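PDB 5VXT: catechol 1,2-dioxygenase, which probably catalyses the iron(III)-dependent intradiol ring cleavage of catechol, inserting both atoms of dioxygen to give cis,cis-muconate. Local coordinates for residues A135-D140 and V167-A172; L148-T153 and V239-T244. One frame throughout, in Å; residues are numbered along the deposited sequence.

Contact 1: A135-D140 and V167-A172; sequences AKIDLD and VECWHA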
ATOM      1  N   ALA B 135       9.529  32.868  19.417  1.00 46.11           N
ATOM      2  CA  ALA B 135      10.029  31.579  19.876  1.00 45.82           C
ATOM      3  C   ALA B 135      11.430  31.352  19.330  1.00 43.70           C
ATOM      4  O   ALA B 135      11.676  31.554  18.137  1.00 50.98           O
ATOM      5  CB  ALA B 135       9.108  30.427  19.446  1.00 42.41           C
ATOM      6  N   LYS B 136      12.341  30.937  20.203  1.00 44.98           N
ATOM      7  CA  LYS B 136      13.637  30.409  19.797  1.00 45.30           C
ATOM      8  C   LYS B 136      13.519  28.891  19.792  1.00 44.34           C
ATOM      9  O   LYS B 136      13.314  28.276  20.842  1.00 51.47           O
ATOM     10  CB  LYS B 136      14.749  30.868  20.733  1.00 47.01           C
ATOM     11  CG  LYS B 136      16.127  30.435  20.274  1.00 47.24           C
ATOM     12  CD  LYS B 136      17.210  30.945  21.202  1.00 54.37           C
ATOM     13  CE  LYS B 136      18.587  30.646  20.636  1.00 49.68           C
ATOM     14  NZ  LYS B 136      18.781  29.194  20.392  1.00 56.04           N
ATOM     15  N   ILE B 137      13.637  28.286  18.614  1.00 47.38           N
ATOM     16  CA  ILE B 137      13.224  26.903  18.439  1.00 41.96           C
ATOM     17  C   ILE B 137      14.387  25.958  18.185  1.00 42.10           C
ATOM     18  O   ILE B 137      14.167  24.739  18.123  1.00 44.45           O
ATOM     19  CB  ILE B 137      12.168  26.774  17.325  1.00 43.64           C
ATOM     20  CG1 ILE B 137      12.778  27.072  15.961  1.00 43.51           C
ATOM     21  CG2 ILE B 137      11.009  27.724  17.589  1.00 45.91           C
ATOM     22  CD1 ILE B 137      11.777  26.970  14.820  1.00 43.78           C
ATOM     23  N   ASP B 138      15.616  26.456  18.067  1.00 50.39           N
ATOM     24  CA  ASP B 138      16.763  25.559  17.929  1.00 49.00           C
ATOM     25  C   ASP B 138      17.254  25.196  19.330  1.00 50.27           C
ATOM     26  O   ASP B 138      17.968  25.962  19.980  1.00 51.18           O
ATOM     27  CB  ASP B 138      17.855  26.169  17.052  1.00 43.55           C
ATOM     28  CG  ASP B 138      18.500  27.395  17.656  1.00 47.07           C
ATOM     29  OD1 ASP B 138      17.789  28.392  17.906  1.00 47.32           O
ATOM     30  OD2 ASP B 138      19.728  27.347  17.875  1.00 51.98           O
ATOM     31  N   LEU B 139      16.854  24.014  19.802  1.00 53.41           N
ATOM     32  CA  LEU B 139      17.216  23.547  21.134  1.00 56.16           C
ATOM     33  C   LEU B 139      18.563  22.844  21.170  1.00 54.17           C
ATOM     34  O   LEU B 139      19.217  22.836  22.219  1.00 55.20           O
ATOM     35  CB  LEU B 139      16.142  22.591  21.668  1.00 46.40           C
ATOM     36  CG  LEU B 139      14.714  23.133  21.730  1.00 52.51           C
ATOM     37  CD1 LEU B 139      13.744  22.046  22.179  1.00 56.15           C
ATOM     38  CD2 LEU B 139      14.648  24.339  22.654  1.00 54.83           C
ATOM     39  N   ASP B 140      18.988  22.256  20.055  1.00 52.48           N
ATOM     40  CA  ASP B 140      20.173  21.413  20.004  1.00 50.54           C
ATOM     41  C   ASP B 140      21.267  22.079  19.185  1.00 55.30           C
ATOM     42  O   ASP B 140      20.991  22.734  18.176  1.00 57.38           O
ATOM     43  CB  ASP B 140      19.841  20.041  19.404  1.00 50.15           C
ATOM     44  CG  ASP B 140      18.777  19.304  20.191  1.00 52.59           C
ATOM     45  OD1 ASP B 140      18.590  19.644  21.376  1.00 51.23           O
ATOM     46  OD2 ASP B 140      18.128  18.390  19.628  1.00 49.64           O
ATOM     47  N   VAL B 167       0.864  30.497  15.081  1.00 37.48           N
ATOM     48  CA  VAL B 167       1.792  30.176  14.002  1.00 35.35           C
ATOM     49  C   VAL B 167       2.674  29.033  14.474  1.00 35.33           C
ATOM     50  O   VAL B 167       3.413  29.173  15.454  1.00 40.06           O
ATOM     51  CB  VAL B 167       2.638  31.397  13.601  1.00 40.40           C
ATOM     52  CG1 VAL B 167       3.554  31.037  12.428  1.00 34.55           C
ATOM     53  CG2 VAL B 167       1.748  32.578  13.258  1.00 38.43           C
ATOM     54  N   GLU B 168       2.596  27.894  13.786  1.00 34.27           N
ATOM     55  CA  GLU B 168       3.484  26.778  14.050  1.00 34.17           C
ATOM     56  C   GLU B 168       4.496  26.656  12.924  1.00 40.21           C
ATOM     57  O   GLU B 168       4.197  26.954  11.765  1.00 32.94           O
ATOM     58  CB  GLU B 168       2.706  25.466  14.183  1.00 37.55           C
ATOM     59  CG  GLU B 168       1.690  25.509  15.290  1.00 40.77           C
ATOM     60  CD  GLU B 168       0.905  24.239  15.373  1.00 37.65           C
ATOM     61  OE1 GLU B 168       1.453  23.250  15.897  1.00 42.46           O
ATOM     62  OE2 GLU B 168      -0.250  24.236  14.904  1.00 37.32           O
ATOM     63  N   CYS B 169       5.685  26.180  13.276  1.00 40.81           N
ATOM     64  CA  CYS B 169       6.830  26.173  12.376  1.00 33.60           C
ATOM     65  C   CYS B 169       7.618  24.889  12.594  1.00 33.92           C
ATOM     66  O   CYS B 169       7.853  24.497  13.739  1.00 34.16           O
ATOM     67  CB  CYS B 169       7.695  27.423  12.643  1.00 34.62           C
ATOM     68  SG  CYS B 169       9.307  27.441  11.896  1.00 41.89           S
ATOM     69  N   TRP B 170       8.005  24.214  11.510  1.00 32.33           N
ATOM     70  CA  TRP B 170       8.946  23.114  11.656  1.00 35.61           C
ATOM     71  C   TRP B 170       9.833  23.036  10.424  1.00 33.92           C
ATOM     72  O   TRP B 170       9.388  23.329   9.310  1.00 34.70           O
ATOM     73  CB  TRP B 170       8.235  21.768  11.919  1.00 34.34           C
ATOM     74  CG  TRP B 170       7.278  21.220  10.868  1.00 37.17           C
ATOM     75  CD1 TRP B 170       7.495  20.136  10.060  1.00 36.11           C
ATOM     76  CD2 TRP B 170       5.941  21.671  10.574  1.00 33.68           C
ATOM     77  NE1 TRP B 170       6.395  19.902   9.268  1.00 30.43           N
ATOM     78  CE2 TRP B 170       5.429  20.827   9.560  1.00 31.84           C
ATOM     79  CE3 TRP B 170       5.136  22.712  11.055  1.00 30.77           C
ATOM     80  CZ2 TRP B 170       4.158  21.000   9.009  1.00 31.66           C
ATOM     81  CZ3 TRP B 170       3.867  22.878  10.507  1.00 31.05           C
ATOM     82  CH2 TRP B 170       3.392  22.023   9.496  1.00 29.52           C
ATOM     83  N   HIS B 171      11.090  22.652  10.637  1.00 34.54           N
ATOM     84  CA  HIS B 171      12.034  22.478   9.540  1.00 32.29           C
ATOM     85  C   HIS B 171      13.169  21.562   9.993  1.00 33.04           C
ATOM     86  O   HIS B 171      13.223  21.129  11.147  1.00 36.88           O
ATOM     87  CB  HIS B 171      12.553  23.829   9.045  1.00 33.16           C
ATOM     88  CG  HIS B 171      13.389  24.562  10.044  1.00 39.06           C
ATOM     89  ND1 HIS B 171      14.723  24.283  10.246  1.00 40.48           N
ATOM     90  CD2 HIS B 171      13.086  25.577  10.887  1.00 38.29           C
ATOM     91  CE1 HIS B 171      15.206  25.096  11.171  1.00 38.57           C
ATOM     92  NE2 HIS B 171      14.232  25.888  11.578  1.00 43.29           N
ATOM     93  N   ALA B 172      14.086  21.279   9.067  1.00 38.72           N
ATOM     94  CA  ALA B 172      15.167  20.323   9.266  1.00 41.60           C
ATOM     95  C   ALA B 172      16.435  20.996   9.793  1.00 42.96           C
ATOM     96  O   ALA B 172      16.573  22.220   9.790  1.00 41.77           O
ATOM     97  CB  ALA B 172      15.488  19.608   7.956  1.00 32.93           C
TER

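Contact 2: L148-T153 and V239-T244; sequences LVIHGT and VHFFVT. With FE (Fe (III) ion), chain J; CAQ (catechol), chain K.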
ATOM      1  N   LEU B 148      19.154  31.906  11.880  1.00 42.36           N
ATOM      2  CA  LEU B 148      18.145  32.407  10.957  1.00 41.06           C
ATOM      3  C   LEU B 148      16.989  32.998  11.750  1.00 49.16           C
ATOM      4  O   LEU B 148      16.463  32.345  12.659  1.00 42.32           O
ATOM      5  CB  LEU B 148      17.629  31.283  10.041  1.00 39.49           C
ATOM      6  CG  LEU B 148      16.426  31.611   9.155  1.00 38.12           C
ATOM      7  CD1 LEU B 148      16.811  32.518   8.006  1.00 38.17           C
ATOM      8  CD2 LEU B 148      15.797  30.328   8.631  1.00 36.85           C
ATOM      9  N   VAL B 149      16.588  34.223  11.408  1.00 45.43           N
ATOM     10  CA  VAL B 149      15.423  34.865  12.017  1.00 40.99           C
ATOM     11  C   VAL B 149      14.318  34.953  10.972  1.00 44.96           C
ATOM     12  O   VAL B 149      14.517  35.524   9.892  1.00 48.42           O
ATOM     13  CB  VAL B 149      15.755  36.257  12.574  1.00 42.42           C
ATOM     14  CG1 VAL B 149      14.475  36.943  13.003  1.00 48.63           C
ATOM     15  CG2 VAL B 149      16.700  36.134  13.741  1.00 43.99           C
ATOM     16  N   ILE B 150      13.156  34.378  11.288  1.00 38.73           N
ATOM     17  CA  ILE B 150      11.965  34.481  10.456  1.00 37.54           C
ATOM     18  C   ILE B 150      10.949  35.320  11.209  1.00 40.94           C
ATOM     19  O   ILE B 150      10.623  35.019  12.364  1.00 38.56           O
ATOM     20  CB  ILE B 150      11.377  33.100  10.123  1.00 38.51           C
ATOM     21  CG1 ILE B 150      12.469  32.159   9.618  1.00 36.07           C
ATOM     22  CG2 ILE B 150      10.264  33.250   9.102  1.00 38.17           C
ATOM     23  CD1 ILE B 150      11.994  30.713   9.473  1.00 35.05           C
ATOM     24  N   HIS B 151      10.454  36.375  10.566  1.00 38.15           N
ATOM     25  CA  HIS B 151       9.552  37.295  11.240  1.00 45.56           C
ATOM     26  C   HIS B 151       8.552  37.845  10.241  1.00 37.82           C
ATOM     27  O   HIS B 151       8.846  37.976   9.051  1.00 41.85           O
ATOM     28  CB  HIS B 151      10.317  38.452  11.895  1.00 40.10           C
ATOM     29  CG  HIS B 151      11.066  39.305  10.919  1.00 44.64           C
ATOM     30  ND1 HIS B 151      10.581  40.510  10.454  1.00 46.79           N
ATOM     31  CD2 HIS B 151      12.267  39.128  10.320  1.00 42.69           C
ATOM     32  CE1 HIS B 151      11.452  41.038   9.612  1.00 48.80           C
ATOM     33  NE2 HIS B 151      12.485  40.221   9.516  1.00 40.68           N
ATOM     34  N   GLY B 152       7.376  38.184  10.742  1.00 40.25           N
ATOM     35  CA  GLY B 152       6.410  38.876   9.922  1.00 40.69           C
ATOM     36  C   GLY B 152       5.145  39.128  10.699  1.00 43.79           C
ATOM     37  O   GLY B 152       5.117  39.021  11.926  1.00 38.86           O
ATOM     38  N   THR B 153       4.091  39.458   9.964  1.00 37.58           N
ATOM     39  CA  THR B 153       2.788  39.704  10.551  1.00 38.01           C
ATOM     40  C   THR B 153       1.754  38.772   9.944  1.00 42.06           C
ATOM     41  O   THR B 153       1.835  38.395   8.769  1.00 37.58           O
ATOM     42  CB  THR B 153       2.334  41.143  10.337  1.00 48.02           C
ATOM     43  OG1 THR B 153       2.044  41.335   8.947  1.00 53.39           O
ATOM     44  CG2 THR B 153       3.418  42.113  10.766  1.00 43.74           C
ATOM     45  N   VAL B 239      10.904  25.691   5.014  1.00 32.64           N
ATOM     46  CA  VAL B 239      10.330  25.792   6.352  1.00 30.51           C
ATOM     47  C   VAL B 239       8.817  25.667   6.219  1.00 31.48           C
ATOM     48  O   VAL B 239       8.218  26.318   5.359  1.00 31.56           O
ATOM     49  CB  VAL B 239      10.706  27.124   7.037  1.00 32.72           C
ATOM     50  CG1 VAL B 239      10.070  27.215   8.401  1.00 33.73           C
ATOM     51  CG2 VAL B 239      12.209  27.246   7.147  1.00 32.63           C
ATOM     52  N   HIS B 240       8.203  24.839   7.070  1.00 34.56           N
ATOM     53  CA  HIS B 240       6.761  24.601   7.071  1.00 30.34           C
ATOM     54  C   HIS B 240       6.039  25.537   8.029  1.00 32.76           C
ATOM     55  O   HIS B 240       6.571  25.895   9.080  1.00 30.88           O
ATOM     56  CB  HIS B 240       6.453  23.173   7.508  1.00 28.89           C
ATOM     57  CG  HIS B 240       6.945  22.121   6.569  1.00 35.25           C
ATOM     58  ND1 HIS B 240       6.161  21.606   5.560  1.00 30.18           N
ATOM     59  CD2 HIS B 240       8.131  21.469   6.496  1.00 34.81           C
ATOM     60  CE1 HIS B 240       6.842  20.684   4.904  1.00 31.13           C
ATOM     61  NE2 HIS B 240       8.040  20.580   5.452  1.00 36.52           N
ATOM     62  N   PHE B 241       4.795  25.885   7.689  1.00 29.42           N
ATOM     63  CA  PHE B 241       3.944  26.601   8.629  1.00 30.09           C
ATOM     64  C   PHE B 241       2.505  26.095   8.622  1.00 29.74           C
ATOM     65  O   PHE B 241       1.942  25.779   7.570  1.00 28.96           O
ATOM     66  CB  PHE B 241       3.927  28.107   8.344  1.00 30.48           C
ATOM     67  CG  PHE B 241       5.288  28.745   8.365  1.00 35.63           C
ATOM     68  CD1 PHE B 241       5.795  29.299   9.536  1.00 32.08           C
ATOM     69  CD2 PHE B 241       6.059  28.798   7.214  1.00 31.06           C
ATOM     70  CE1 PHE B 241       7.049  29.896   9.559  1.00 34.54           C
ATOM     71  CE2 PHE B 241       7.316  29.388   7.233  1.00 31.14           C
ATOM     72  CZ  PHE B 241       7.807  29.934   8.408  1.00 32.21           C
ATOM     73  N   PHE B 242       1.923  26.045   9.821  1.00 34.09           N
ATOM     74  CA  PHE B 242       0.490  26.113  10.050  1.00 30.63           C
ATOM     75  C   PHE B 242       0.168  27.488  10.607  1.00 31.54           C
ATOM     76  O   PHE B 242       0.895  27.979  11.475  1.00 32.36           O
ATOM     77  CB  PHE B 242       0.023  25.095  11.096  1.00 31.06           C
ATOM     78  CG  PHE B 242      -0.104  23.703  10.587  1.00 30.27           C
ATOM     79  CD1 PHE B 242      -0.439  23.463   9.269  1.00 29.30           C
ATOM     80  CD2 PHE B 242       0.082  22.636  11.443  1.00 30.61           C
ATOM     81  CE1 PHE B 242      -0.572  22.159   8.801  1.00 31.63           C
ATOM     82  CE2 PHE B 242      -0.050  21.317  10.978  1.00 29.94           C
ATOM     83  CZ  PHE B 242      -0.373  21.098   9.658  1.00 31.60           C
ATOM     84  N   VAL B 243      -0.936  28.088  10.164  1.00 31.53           N
ATOM     85  CA  VAL B 243      -1.474  29.277  10.839  1.00 32.56           C
ATOM     86  C   VAL B 243      -2.941  29.037  11.164  1.00 34.88           C
ATOM     87  O   VAL B 243      -3.760  28.824  10.261  1.00 34.85           O
ATOM     88  CB  VAL B 243      -1.312  30.560  10.012  1.00 32.53           C
ATOM     89  CG1 VAL B 243      -1.762  31.773  10.839  1.00 33.75           C
ATOM     90  CG2 VAL B 243       0.141  30.750   9.598  1.00 32.21           C
ATOM     91  N   THR B 244      -3.277  29.097  12.449  1.00 35.37           N
ATOM     92  CA  THR B 244      -4.620  28.804  12.926  1.00 37.68           C
ATOM     93  C   THR B 244      -5.141  29.982  13.731  1.00 35.99           C
ATOM     94  O   THR B 244      -4.404  30.558  14.535  1.00 37.66           O
ATOM     95  CB  THR B 244      -4.623  27.553  13.797  1.00 37.29           C
ATOM     96  OG1 THR B 244      -4.024  26.480  13.070  1.00 39.77           O
ATOM     97  CG2 THR B 244      -6.048  27.171  14.198  1.00 41.22           C
TER
HETATM   98 FE    FE J 402       9.729  19.480   5.103  0.83 28.10          FE
HETATM   99  C1  CAQ K 403       8.688  14.728   2.440  1.00 59.25           C
HETATM  100  C2  CAQ K 403       9.408  15.297   3.487  1.00 57.60           C
HETATM  101  C3  CAQ K 403       9.236  16.643   3.777  1.00 58.90           C
HETATM  102  O3  CAQ K 403       9.911  17.247   4.789  1.00 53.81           O
HETATM  103  C4  CAQ K 403       8.297  17.439   2.966  1.00 61.92           C
HETATM  104  O4  CAQ K 403       8.135  18.756   3.245  1.00 62.28           O
HETATM  105  C5  CAQ K 403       7.599  16.830   1.933  1.00 62.81           C
HETATM  106  C6  CAQ K 403       7.798  15.478   1.673  1.00 60.01           C

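Contact 1: A135-D140 and V167-A172
With its first torsion at 68°, Ile137 sets CG1 between its own backbone N and carbonyl carbon, and an extended second torsion then carries CD1 straight out to Cys169 and His171. Cys169 answers with SG anti to its backbone N (chi1 168°), which turns the sulfur to the incoming methyl: Ile137 CD1 and Cys169 SG lie 3.9 Å apart, an apolar touch. The same methyl approaches the imidazole of His171 obliquely, with Ile137 CD1 4.2 Å from His171 NE2.

That ring is fixed at both nitrogens. His171 ND1 gives its proton to Ala172 O at 2.8 Å, a bent bond lying close to the ring plane, while His171 NE2 is hydrogen-bonded to Thr208 OG1 on strand 203-209. A buried polar ring beside a methyl group is thereby satisfied. Across the sandwich of the intradiol dioxygenase domain, strand 134-136 belongs to one sheet and strand 166-170 to the other; Ile137, just past the end of its strand, reaches over the gap between them. Phe206, Val239 and Phe241 also pack against Cys169.

On the outer side of 135-140 the chemistry changes. Lys136 forms a salt bridge with Asp138, in which Lys136 NZ lies 2.8 Å from Asp138 OD1 and comes to it from above the carboxylate plane.

Contact 2: L148-T153 and V239-T244
Ile150 and Val239 point at each other tip to tip. The end methyl of the isoleucine faces the fork of the valine, with Ile150 CD1 4.1 Å from Val239 CG1 and 4.2 Å from Val239 CG2, so one methyl sits against both branches. Phe241, two residues along on the same side of its strand, comes to Ile150 from the opposite direction and meets its other branch: Ile150 CG2 lies 4.2 Å from Phe241 CZ, approaching the ring obliquely. The torsion of Ile150 explains this division of labour. CG1 lies beside the backbone N (chi1 -49°) and carries CD1 to the valine, while CG2, anti to the backbone N, is left for the phenylalanine. All the touching atoms of these three side chains are hydrocarbon. The phenyl ring is also met edge-to-face by Phe302, and Phe255 packs on Ile150 and Val239.

Between Val239 and Phe241, His240 points to the other side of the strand, away from the facing sheet and toward the metal. His240 NE2 binds the iron(III) ion at 2.0 Å. Catechol reaches the same ion through both oxygens, CAQ O3 at 2.3 Å and CAQ O4 at 2.5 Å from the iron, while Tyr178 and His238 supply the other protein ligands and Trp170 stacks on the imidazole. One face of strand 238-244 thus packs against strand 147-155 of the facing sheet while the other bears a metal ligand, an arrangement characteristic of the beta-sandwich of intradiol dioxygenases, with its non-haem iron(III) site bound by tyrosine and histidine.

How the contacts relate
Contacts 1 and 2 are both buried and bridge the same two sheets, their centres 10 Å apart. On one side strands 166-170 and 238-244 are antiparallel neighbours, probably hydrogen-bonded through Glu168 N to Phe242 O and Trp170 O to His240 N, each pair 2.9 Å apart. On the other, strands 134-136 and 147-155 flank strand 203-209. Cys169 SG packs on Val239 CG1 at 3.6 Å, joining the two apolar patches. In contact 1 the reaching side chain, Ile137, sits just past strand 134-136 and its methyl meets sulfur and a hydrogen-bonded imidazole; contact 2, within continuous strand, is purely hydrocarbon across the gap, yet its segment 239-244 supplies the iron ligand.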